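Long-range contacts in putative tryptophan halogenase (Xanthomonas campestris pv. campestris, PDB 6Y1W), which probably halogenates an aromatic substrate with the help of a reduced flavin, as its flavin-dependent halogenase relatives do: residues S248-Q253 against N285-S290; R242-D247 against F391-Y396; G215-D220 against R327-N332; E60-S65 against N160-L165. All blocks are in the same frame, centred on the assembly; numbering follows the deposited sequence.

Contacts 1, 2 and 4 lie around the core of the chain, while contact 3 stands apart, its centre 28 to 32 Å from the others. Contacts 1 and 2 touch directly: Tyr289 O lies 2.9 Å from Asp247 N, a probable hydrogen bond, where the loop 242-247 runs on into the strand at Ser248. Contact 4 approaches contact 1 to about 7 Å and contact 2 to about 10 Å between nearest atoms. It is also the one beside the predicted active-site Lys89, whose side chain lies about 3 Å from that of His164. In contact 2, the side chain of Val392 is about 5 Å from that of Glu347, a predicted tryptophan-binding residue. Contact 3 belongs to the eight-stranded sheet that probably forms the FAD-binding, Rossmann-like part.

Contact 1 (S248-Q253 against N285-S290); sequences SALAVQ and NGIVYS
Asn285 grips Val252 O twice, through its backbone N at 2.9 Å and its side-chain ND2 at 3.1 Å, from opposite faces of the carbonyl plane. Its CG stands beside the backbone N, anti to the carbonyl carbon (chi1 -52°), and chi2 (-96°) turns the amide until Val252 O lies 1° out of its plane; ND2 also bonds Thr254 OG1. Asn285 O in turn accepts from Val252 N. Gly286, without a side chain, forms a non-hydrogen-bonded pair with Ala251, and its CA comes to 3.0 Å from Leu250 O. At Ile287 the N and O both bond Leu250, and Ile287 CG2 touches Leu250 CB at 3.9 Å. These are antiparallel neighbours inside a mixed sheet where strands 272-278 and 316-319 flank the pair and helix 296-306 packs against the Leu250 and Ile287 face; with that helix, Ile287 and Tyr289 border a bound butanediol. Val288 turns to the other face, its CG2 4.5 Å from Ala249 CB. Tyr289 CG stands between its N and carbonyl carbon (chi1 65°), bringing the ring over toward Ser248 of the partner strand, whose CB sits over one face, 3.6 Å from the centroid, as a CH-pi contact. A water 2.7 Å from Tyr289 OH also reaches Ala249 O weakly.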
# COMPACT_ATOMS: atom_id res chain seq x y z
N SER A 248 31.06 0.91 -13.08
CA SER A 248 31.58 1.34 -14.37
C SER A 248 30.66 0.82 -15.47
O SER A 248 30.02 -0.22 -15.32
CB SER A 248 32.98 0.77 -14.61
OG SER A 248 33.89 1.16 -13.57
N ALA A 249 30.64 1.53 -16.60
CA ALA A 249 29.96 0.97 -17.76
C ALA A 249 30.66 1.45 -19.03
O ALA A 249 31.33 2.49 -19.06
CB ALA A 249 28.49 1.38 -17.82
N LEU A 250 30.48 0.67 -20.09
CA LEU A 250 30.85 1.09 -21.45
C LEU A 250 29.59 0.94 -22.30
O LEU A 250 28.96 -0.12 -22.24
CB LEU A 250 31.93 0.18 -22.05
CG LEU A 250 33.37 0.43 -21.65
CD1 LEU A 250 34.24 -0.78 -22.02
CD2 LEU A 250 33.88 1.73 -22.31
N ALA A 251 29.26 1.96 -23.10
CA ALA A 251 28.01 1.91 -23.85
C ALA A 251 28.28 2.16 -25.33
O ALA A 251 29.17 2.93 -25.69
CB ALA A 251 27.00 2.94 -23.33
N VAL A 252 27.51 1.49 -26.20
CA VAL A 252 27.72 1.63 -27.65
C VAL A 252 26.43 1.28 -28.37
O VAL A 252 25.73 0.33 -27.99
CB VAL A 252 28.88 0.72 -28.13
CG1 VAL A 252 28.51 -0.78 -27.98
CG2 VAL A 252 29.24 1.05 -29.62
N GLN A 253 26.14 2.02 -29.45
CA GLN A 253 24.99 1.72 -30.27
C GLN A 253 25.41 0.87 -31.46
O GLN A 253 26.53 0.98 -31.97
CB GLN A 253 24.31 3.03 -30.75
CG GLN A 253 23.96 4.01 -29.62
CD GLN A 253 22.97 3.43 -28.54
OE1 GLN A 253 21.79 3.24 -28.80
NE2 GLN A 253 23.48 3.18 -27.32
N ASN A 285 23.49 -0.84 -26.50
CA ASN A 285 24.24 -1.89 -25.82
C ASN A 285 25.09 -1.28 -24.73
O ASN A 285 25.52 -0.13 -24.84
CB ASN A 285 25.21 -2.64 -26.77
CG ASN A 285 24.53 -3.14 -28.03
OD1 ASN A 285 24.12 -4.30 -28.11
ND2 ASN A 285 24.47 -2.27 -29.06
N GLY A 286 25.39 -2.06 -23.71
CA GLY A 286 26.37 -1.59 -22.73
C GLY A 286 26.79 -2.74 -21.84
O GLY A 286 26.12 -3.77 -21.78
N ILE A 287 27.94 -2.57 -21.17
CA ILE A 287 28.38 -3.55 -20.18
C ILE A 287 28.53 -2.78 -18.88
O ILE A 287 29.08 -1.67 -18.86
CB ILE A 287 29.66 -4.31 -20.59
CG1 ILE A 287 30.01 -5.35 -19.52
CG2 ILE A 287 30.88 -3.38 -20.85
CD1 ILE A 287 30.92 -6.48 -20.06
N VAL A 288 27.97 -3.34 -17.82
CA VAL A 288 28.01 -2.79 -16.48
C VAL A 288 28.95 -3.68 -15.70
O VAL A 288 28.74 -4.89 -15.68
CB VAL A 288 26.60 -2.83 -15.87
CG1 VAL A 288 26.65 -2.52 -14.36
CG2 VAL A 288 25.65 -1.87 -16.62
N TYR A 289 29.97 -3.11 -15.06
CA TYR A 289 30.94 -3.99 -14.41
C TYR A 289 31.56 -3.31 -13.20
O TYR A 289 31.33 -2.14 -12.92
CB TYR A 289 32.04 -4.42 -15.40
CG TYR A 289 32.90 -3.28 -15.90
CD1 TYR A 289 32.50 -2.46 -16.98
CD2 TYR A 289 34.16 -3.04 -15.35
CE1 TYR A 289 33.29 -1.41 -17.45
CE2 TYR A 289 34.96 -2.00 -15.81
CZ TYR A 289 34.54 -1.20 -16.85
OH TYR A 289 35.38 -0.20 -17.24
N SER A 290 32.36 -4.09 -12.46
CA SER A 290 33.02 -3.61 -11.24
C SER A 290 34.51 -3.47 -11.49
O SER A 290 35.19 -4.47 -11.78
CB SER A 290 32.80 -4.57 -10.07
OG SER A 290 33.54 -4.09 -8.95
O HOH W 1 36.29 1.69 -14.54
O HOH W 2 34.56 1.97 -18.62

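Contact 2 (R242-D247 against F391-Y396); sequences RWLFAD and FVILHY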
# COMPACT_ATOMS: atom_id res chain seq x y z
N ARG A 242 28.87 -1.94 -0.33
CA ARG A 242 29.04 -3.23 0.36
C ARG A 242 28.15 -4.32 -0.20
O ARG A 242 28.45 -5.51 -0.02
CB ARG A 242 28.78 -3.11 1.88
CG ARG A 242 27.30 -2.87 2.29
CD ARG A 242 27.12 -2.70 3.84
NE ARG A 242 28.13 -1.81 4.42
CZ ARG A 242 29.11 -2.20 5.24
NH1 ARG A 242 29.97 -1.31 5.71
NH2 ARG A 242 29.24 -3.47 5.58
N TRP A 243 27.04 -3.96 -0.89
CA TRP A 243 26.13 -4.95 -1.45
C TRP A 243 26.14 -4.99 -2.96
O TRP A 243 25.69 -5.99 -3.54
CB TRP A 243 24.68 -4.66 -1.02
CG TRP A 243 24.47 -4.70 0.47
CD1 TRP A 243 24.74 -5.75 1.31
CD2 TRP A 243 23.93 -3.64 1.28
NE1 TRP A 243 24.39 -5.40 2.62
CE2 TRP A 243 23.90 -4.12 2.62
CE3 TRP A 243 23.48 -2.34 1.01
CZ2 TRP A 243 23.43 -3.33 3.68
CZ3 TRP A 243 23.00 -1.55 2.08
CH2 TRP A 243 22.98 -2.06 3.40
N LEU A 244 26.56 -3.92 -3.61
CA LEU A 244 26.41 -3.76 -5.06
C LEU A 244 27.76 -3.29 -5.58
O LEU A 244 28.19 -2.18 -5.27
CB LEU A 244 25.30 -2.75 -5.38
CG LEU A 244 23.90 -3.27 -5.01
CD1 LEU A 244 22.90 -2.09 -5.17
CD2 LEU A 244 23.55 -4.47 -5.92
N PHE A 245 28.42 -4.14 -6.39
CA PHE A 245 29.83 -3.92 -6.71
C PHE A 245 30.07 -3.18 -8.03
O PHE A 245 31.20 -2.72 -8.27
CB PHE A 245 30.58 -5.28 -6.79
CG PHE A 245 30.36 -6.16 -5.58
CD1 PHE A 245 30.03 -5.64 -4.34
CD2 PHE A 245 30.48 -7.54 -5.71
CE1 PHE A 245 29.83 -6.49 -3.23
CE2 PHE A 245 30.27 -8.38 -4.62
CZ PHE A 245 29.95 -7.86 -3.39
N ALA A 246 29.08 -3.08 -8.91
CA ALA A 246 29.30 -2.38 -10.18
C ALA A 246 29.53 -0.89 -9.97
O ALA A 246 28.91 -0.26 -9.11
CB ALA A 246 28.08 -2.60 -11.08
N ASP A 247 30.44 -0.33 -10.77
CA ASP A 247 30.75 1.09 -10.65
C ASP A 247 31.18 1.67 -11.99
O ASP A 247 31.54 2.86 -12.03
CB ASP A 247 31.86 1.31 -9.61
CG ASP A 247 33.18 0.64 -9.99
OD1 ASP A 247 33.32 0.08 -11.09
OD2 ASP A 247 34.12 0.65 -9.16
N PHE A 391 15.77 -5.22 -4.26
CA PHE A 391 15.47 -6.05 -5.41
C PHE A 391 16.67 -6.15 -6.35
O PHE A 391 16.88 -7.19 -6.99
CB PHE A 391 14.24 -5.48 -6.14
CG PHE A 391 13.50 -6.52 -6.97
CD1 PHE A 391 12.50 -7.29 -6.40
CD2 PHE A 391 13.83 -6.71 -8.32
CE1 PHE A 391 11.82 -8.26 -7.17
CE2 PHE A 391 13.17 -7.65 -9.08
CZ PHE A 391 12.16 -8.43 -8.52
N VAL A 392 17.44 -5.06 -6.48
CA VAL A 392 18.66 -5.10 -7.27
C VAL A 392 19.66 -6.04 -6.62
O VAL A 392 20.27 -6.88 -7.29
CB VAL A 392 19.21 -3.68 -7.44
CG1 VAL A 392 20.63 -3.67 -8.09
CG2 VAL A 392 18.20 -2.81 -8.26
N ILE A 393 19.79 -5.95 -5.29
CA ILE A 393 20.69 -6.87 -4.58
C ILE A 393 20.29 -8.31 -4.79
O ILE A 393 21.14 -9.20 -4.98
CB ILE A 393 20.72 -6.53 -3.08
CG1 ILE A 393 21.37 -5.17 -2.87
CG2 ILE A 393 21.58 -7.56 -2.33
CD1 ILE A 393 21.16 -4.61 -1.45
N LEU A 394 18.97 -8.58 -4.78
CA LEU A 394 18.48 -9.92 -5.02
C LEU A 394 19.06 -10.54 -6.30
O LEU A 394 19.42 -11.72 -6.31
CB LEU A 394 16.96 -9.87 -5.09
CG LEU A 394 16.28 -11.12 -5.59
CD1 LEU A 394 16.50 -12.33 -4.65
CD2 LEU A 394 14.80 -10.86 -5.74
N HIS A 395 19.18 -9.74 -7.36
CA HIS A 395 19.68 -10.30 -8.63
C HIS A 395 21.10 -10.85 -8.50
O HIS A 395 21.44 -11.83 -9.16
CB HIS A 395 19.63 -9.22 -9.71
CG HIS A 395 18.31 -9.15 -10.42
ND1 HIS A 395 17.80 -10.22 -11.13
CD2 HIS A 395 17.39 -8.15 -10.52
CE1 HIS A 395 16.63 -9.88 -11.66
NE2 HIS A 395 16.37 -8.63 -11.32
N TYR A 396 21.94 -10.21 -7.68
CA TYR A 396 23.32 -10.65 -7.51
C TYR A 396 23.45 -11.74 -6.46
O TYR A 396 24.32 -12.61 -6.60
CB TYR A 396 24.22 -9.46 -7.12
CG TYR A 396 24.49 -8.55 -8.28
CD1 TYR A 396 25.44 -8.89 -9.23
CD2 TYR A 396 23.81 -7.33 -8.43
CE1 TYR A 396 25.74 -8.05 -10.30
CE2 TYR A 396 24.10 -6.50 -9.52
CZ TYR A 396 25.07 -6.87 -10.44
OH TYR A 396 25.40 -6.08 -11.51
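The chain at Leu244, in an irregular loop, passes helix 371-397 at Ile393 with the two CA atoms 6.5 Å apart, a spacing bridged by side chains alone. Leu244 carries the contact through its CD2 methyl, which meets three residues of the helix: Val392 CG1 at 3.7 Å, Ile393 CG1 at 3.8 Å and Tyr396 CD2 at 3.8 Å. Val392 and Tyr396 lie one helical turn apart, and Leu244 CD2 sits between them, against Ile393 CG1. The leucine chain crosses those of Val392 and Ile393 at about a right angle, meeting Val392 methyl to methyl and Ile393 along its CG1 methylene. Ile393 then reaches the other way: with CG1 beside its backbone N (chi1 -67°) and the chain extended beyond, its CD1 comes to 3.5 Å from Trp243 CB. The indole itself leads away from the helix, and Arg242 CG lies over the centre of one of its faces, 3.5 Å above the plane. At the far end Ala246 CB only approaches Tyr396 OH, at 4.4 Å; that hydroxyl is bonded to Glu344, and the tyrosine ring meets Trp97 edge-to-face. One residue back, His395 NE2 bonds Glu347 OE2 on a side of the helix that the loop does not touch. The loop therefore packs hydrocarbon onto buried residues of helix 371-397, close to Glu347, which is predicted to bind tryptophan, consistent with packing behind the probable substrate site of a flavin-dependent halogenase.

Contact 3 (G215-D220 against R327-N332); sequences GDLFLD and RVWEKN
The Phe218 ring receives the Asn332 amide at its edge, ND2 lying in the ring plane 3.6 Å from CD1, with amide and ring planes 72° apart although the two side chains point the same way. The Trp329 ring meets Leu217 CD1 obliquely, at 4.4 Å from CZ2, and takes Tyr377 edge-to-face. Two hydrogen bonds fasten Asn332. Its O accepts Phe218 N at 2.9 Å, while its ND2 donates to Asp216 O at 3.1 Å, 63° out of that carbonyl plane. The side chain can reach back because CG stands between the backbone N and carbonyl carbon (chi1 65°); OD1 serves Ile202 N. Leu217 CD1 also rests 3.5 Å from Asn332 O. Asn332 leads into strand 333-335, which runs parallel to strand 217-220 in an eight-stranded sheet whose strand 18-22 leads into a glycine-rich turn, consistent with a Rossmann-like FAD-binding fold, and the bond to Phe218 N begins the ladder that continues to Val334. Before it, strand 329-330 turns back at Lys331, whose O accepts a weak bond from Trp329 NE1. Asp216, at the other end, pairs with Arg18 of the neighbouring strand.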
# COMPACT_ATOMS: atom_id res chain seq x y z
N GLY A 215 15.26 32.48 -6.95
CA GLY A 215 14.12 31.58 -6.89
C GLY A 215 13.73 31.29 -5.46
O GLY A 215 14.44 31.63 -4.50
N ASP A 216 12.58 30.64 -5.32
CA ASP A 216 12.06 30.23 -4.02
C ASP A 216 12.29 28.76 -3.75
O ASP A 216 12.46 28.36 -2.60
CB ASP A 216 10.56 30.54 -3.92
CG ASP A 216 10.26 32.01 -4.19
OD1 ASP A 216 10.96 32.87 -3.61
OD2 ASP A 216 9.36 32.29 -5.02
N LEU A 217 12.23 27.95 -4.79
CA LEU A 217 12.40 26.50 -4.69
C LEU A 217 13.30 26.12 -5.84
O LEU A 217 13.11 26.62 -6.95
CB LEU A 217 11.07 25.77 -4.78
CG LEU A 217 11.14 24.26 -4.81
CD1 LEU A 217 11.45 23.72 -3.40
CD2 LEU A 217 9.76 23.76 -5.28
N PHE A 218 14.27 25.27 -5.56
CA PHE A 218 15.29 24.90 -6.53
C PHE A 218 15.24 23.40 -6.70
O PHE A 218 15.27 22.67 -5.71
CB PHE A 218 16.68 25.32 -6.06
CG PHE A 218 16.87 26.83 -6.07
CD1 PHE A 218 16.38 27.60 -5.04
CD2 PHE A 218 17.48 27.45 -7.17
CE1 PHE A 218 16.51 28.97 -5.08
CE2 PHE A 218 17.63 28.82 -7.20
CZ PHE A 218 17.16 29.58 -6.16
N LEU A 219 15.21 22.93 -7.94
CA LEU A 219 15.31 21.50 -8.19
C LEU A 219 16.71 21.18 -8.69
O LEU A 219 17.15 21.74 -9.71
CB LEU A 219 14.28 21.04 -9.22
CG LEU A 219 12.83 21.47 -8.94
CD1 LEU A 219 11.88 20.84 -9.99
CD2 LEU A 219 12.42 21.16 -7.50
N ASP A 220 17.42 20.27 -8.00
CA ASP A 220 18.78 19.92 -8.42
C ASP A 220 18.71 18.74 -9.38
O ASP A 220 18.47 17.60 -8.97
CB ASP A 220 19.65 19.57 -7.21
CG ASP A 220 21.11 19.47 -7.59
OD1 ASP A 220 21.40 19.35 -8.82
OD2 ASP A 220 21.96 19.45 -6.69
N ARG A 327 19.05 12.86 2.48
CA ARG A 327 17.77 13.54 2.38
C ARG A 327 17.66 14.05 0.95
O ARG A 327 18.63 14.60 0.42
CB ARG A 327 17.69 14.70 3.40
CG ARG A 327 17.78 14.19 4.83
CD ARG A 327 17.89 15.33 5.85
NE ARG A 327 19.05 16.19 5.64
CZ ARG A 327 20.31 15.83 5.88
NH1 ARG A 327 20.59 14.61 6.33
NH2 ARG A 327 21.29 16.70 5.66
N VAL A 328 16.52 13.81 0.31
CA VAL A 328 16.41 14.31 -1.06
C VAL A 328 15.83 15.72 -1.10
O VAL A 328 16.08 16.44 -2.07
CB VAL A 328 15.59 13.34 -1.93
CG1 VAL A 328 16.42 12.09 -2.17
CG2 VAL A 328 14.29 12.96 -1.27
N TRP A 329 15.13 16.13 -0.04
CA TRP A 329 14.63 17.50 0.08
C TRP A 329 15.35 18.09 1.28
O TRP A 329 15.20 17.59 2.41
CB TRP A 329 13.12 17.51 0.30
CG TRP A 329 12.48 18.90 0.22
CD1 TRP A 329 13.07 20.10 0.40
CD2 TRP A 329 11.11 19.15 -0.07
NE1 TRP A 329 12.15 21.12 0.25
CE2 TRP A 329 10.93 20.57 -0.02
CE3 TRP A 329 10.01 18.34 -0.34
CZ2 TRP A 329 9.72 21.17 -0.28
CZ3 TRP A 329 8.76 18.95 -0.57
CH2 TRP A 329 8.64 20.36 -0.52
N GLU A 330 16.13 19.14 1.04
CA GLU A 330 16.88 19.81 2.11
C GLU A 330 16.61 21.29 1.95
O GLU A 330 16.88 21.85 0.88
CB GLU A 330 18.37 19.48 1.99
CG GLU A 330 19.28 20.27 2.91
CD GLU A 330 19.37 19.66 4.27
OE1 GLU A 330 18.67 18.65 4.51
OE2 GLU A 330 20.13 20.20 5.11
N LYS A 331 16.09 21.93 3.00
CA LYS A 331 15.75 23.35 2.94
C LYS A 331 14.85 23.59 1.72
O LYS A 331 13.79 22.99 1.64
CB LYS A 331 17.00 24.22 2.90
CG LYS A 331 17.97 23.96 4.11
CD LYS A 331 19.00 25.08 4.30
CE LYS A 331 19.81 24.87 5.59
NZ LYS A 331 18.92 24.40 6.66
N ASN A 332 15.24 24.48 0.81
CA ASN A 332 14.40 24.77 -0.36
C ASN A 332 14.94 24.14 -1.64
O ASN A 332 14.76 24.69 -2.73
CB ASN A 332 14.20 26.28 -0.55
CG ASN A 332 15.50 27.02 -0.90
OD1 ASN A 332 16.60 26.59 -0.57
ND2 ASN A 332 15.37 28.13 -1.60

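Contact 4 (E60-S65 against N160-L165); sequences EATIPS and NYAYHL. With BUD ((2S,3S)-butane-2,3-diol), chain H.
Strand 59-61 edges a three-stranded antiparallel sheet, and Glu60 and Ala61 are its residues paired with Leu165 and His164 of the central strand 162-166. Glu60 N and Leu165 O bond at 2.8 Å, with the return bond from Leu165 N to Glu60 O, while Ala61 CB lies at the edge of the His164 ring, near its plane, 3.8 Å from CD2. After Ala61 the backbone pairing fades: Thr62 N reaches Tyr163 O only weakly. The hydroxyl takes over, since OG1, set between backbone N and carbonyl carbon (chi1 56°), donates to the same Tyr163 O at 2.7 Å. The methyl of Thr62 points elsewhere, CG2 resting 3.8 Å from Leu165 CD2, the two side chains crossing at about a right angle. Ala162 CB presses against the peptide of Ile63, 3.3 Å from its carbonyl carbon, and Pro64 CG sits 3.5 Å from Tyr161 O. Turned away from strand 162-166, Ile63 CB lies 3.8 Å from C1 of the bound butanediol, whose hydrogen bonds go to Ser444 OG and Ala441 N. Thr62 O accepts Lys89 NZ, and His164 NE2 and ND1 are hydrogen-bonded to Thr264 OG1 and Thr87 OG1. The strand end and the loop after it border both a diol-occupied pocket and the predicted catalytic lysine on strand 87-89, consistent with the active-site wall of a flavin-dependent halogenase.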
# COMPACT_ATOMS: atom_id res chain seq x y z
N GLU A 60 17.42 3.83 -23.64
CA GLU A 60 17.09 3.53 -22.26
C GLU A 60 15.79 2.76 -22.18
O GLU A 60 14.85 3.06 -22.92
CB GLU A 60 16.99 4.87 -21.48
CG GLU A 60 16.76 4.72 -20.03
CD GLU A 60 17.15 5.98 -19.22
OE1 GLU A 60 17.73 6.96 -19.74
OE2 GLU A 60 16.88 5.94 -18.01
N ALA A 61 15.71 1.77 -21.28
CA ALA A 61 14.46 1.07 -21.02
C ALA A 61 13.70 1.70 -19.83
O ALA A 61 14.28 2.40 -19.00
CB ALA A 61 14.73 -0.42 -20.77
N THR A 62 12.39 1.48 -19.80
CA THR A 62 11.50 2.12 -18.83
C THR A 62 10.56 1.06 -18.26
O THR A 62 10.63 -0.14 -18.59
CB THR A 62 10.67 3.26 -19.47
OG1 THR A 62 9.93 2.76 -20.59
CG2 THR A 62 11.54 4.42 -19.98
N ILE A 63 9.71 1.49 -17.34
CA ILE A 63 8.72 0.59 -16.73
C ILE A 63 7.34 1.22 -16.77
O ILE A 63 7.20 2.40 -17.16
CB ILE A 63 9.17 0.19 -15.30
CG1 ILE A 63 9.49 1.39 -14.45
CG2 ILE A 63 10.43 -0.73 -15.38
CD1 ILE A 63 9.84 0.96 -12.99
N PRO A 64 6.28 0.48 -16.43
CA PRO A 64 4.93 0.95 -16.79
C PRO A 64 4.49 2.23 -16.11
O PRO A 64 3.52 2.84 -16.56
CB PRO A 64 4.03 -0.23 -16.39
CG PRO A 64 4.93 -1.45 -16.64
CD PRO A 64 6.28 -0.98 -16.15
N SER A 65 5.13 2.63 -15.01
CA SER A 65 4.76 3.91 -14.42
C SER A 65 4.88 5.07 -15.42
O SER A 65 4.20 6.09 -15.25
CB SER A 65 5.61 4.16 -13.18
OG SER A 65 7.00 4.17 -13.52
N ASN A 160 0.28 -5.40 -20.13
CA ASN A 160 1.10 -4.51 -19.32
C ASN A 160 2.45 -4.30 -19.99
O ASN A 160 3.09 -5.28 -20.40
CB ASN A 160 1.29 -5.12 -17.93
CG ASN A 160 -0.03 -5.20 -17.18
OD1 ASN A 160 -0.49 -4.19 -16.68
ND2 ASN A 160 -0.68 -6.36 -17.20
N TYR A 161 2.87 -3.04 -20.14
CA TYR A 161 4.01 -2.76 -21.00
C TYR A 161 4.64 -1.42 -20.63
O TYR A 161 4.06 -0.62 -19.88
CB TYR A 161 3.61 -2.72 -22.50
CG TYR A 161 2.71 -1.53 -22.82
CD1 TYR A 161 1.31 -1.63 -22.71
CD2 TYR A 161 3.25 -0.32 -23.23
CE1 TYR A 161 0.51 -0.54 -22.93
CE2 TYR A 161 2.43 0.79 -23.48
CZ TYR A 161 1.06 0.64 -23.35
OH TYR A 161 0.22 1.72 -23.58
N ALA A 162 5.84 -1.19 -21.17
CA ALA A 162 6.49 0.11 -21.11
C ALA A 162 7.26 0.30 -22.42
O ALA A 162 6.85 -0.25 -23.45
CB ALA A 162 7.41 0.22 -19.89
N TYR A 163 8.38 1.05 -22.41
CA TYR A 163 9.03 1.48 -23.65
C TYR A 163 10.54 1.30 -23.59
O TYR A 163 11.17 1.38 -22.54
CB TYR A 163 8.79 2.97 -23.92
CG TYR A 163 7.35 3.41 -23.68
CD1 TYR A 163 6.37 3.10 -24.60
CD2 TYR A 163 7.02 4.13 -22.55
CE1 TYR A 163 5.04 3.50 -24.40
CE2 TYR A 163 5.69 4.54 -22.31
CZ TYR A 163 4.73 4.25 -23.26
OH TYR A 163 3.45 4.68 -22.98
N HIS A 164 11.12 1.14 -24.78
CA HIS A 164 12.53 1.43 -25.00
C HIS A 164 12.57 2.75 -25.74
O HIS A 164 11.85 2.91 -26.72
CB HIS A 164 13.16 0.32 -25.87
CG HIS A 164 13.00 -1.06 -25.30
ND1 HIS A 164 12.18 -2.02 -25.88
CD2 HIS A 164 13.53 -1.64 -24.18
CE1 HIS A 164 12.25 -3.14 -25.17
NE2 HIS A 164 13.04 -2.93 -24.13
N LEU A 165 13.39 3.71 -25.28
CA LEU A 165 13.33 5.02 -25.90
C LEU A 165 14.71 5.64 -26.02
O LEU A 165 15.67 5.22 -25.37
CB LEU A 165 12.38 5.98 -25.14
CG LEU A 165 12.65 6.19 -23.64
CD1 LEU A 165 13.84 7.11 -23.40
CD2 LEU A 165 11.40 6.75 -22.92
C1 BUD H . 8.01 -2.62 -12.97
O1 BUD H . 9.01 -4.71 -12.45
C2 BUD H . 8.16 -3.72 -11.91
O2 BUD H . 6.84 -5.29 -10.55
C3 BUD H . 6.79 -4.32 -11.59
C4 BUD H . 5.84 -3.19 -11.17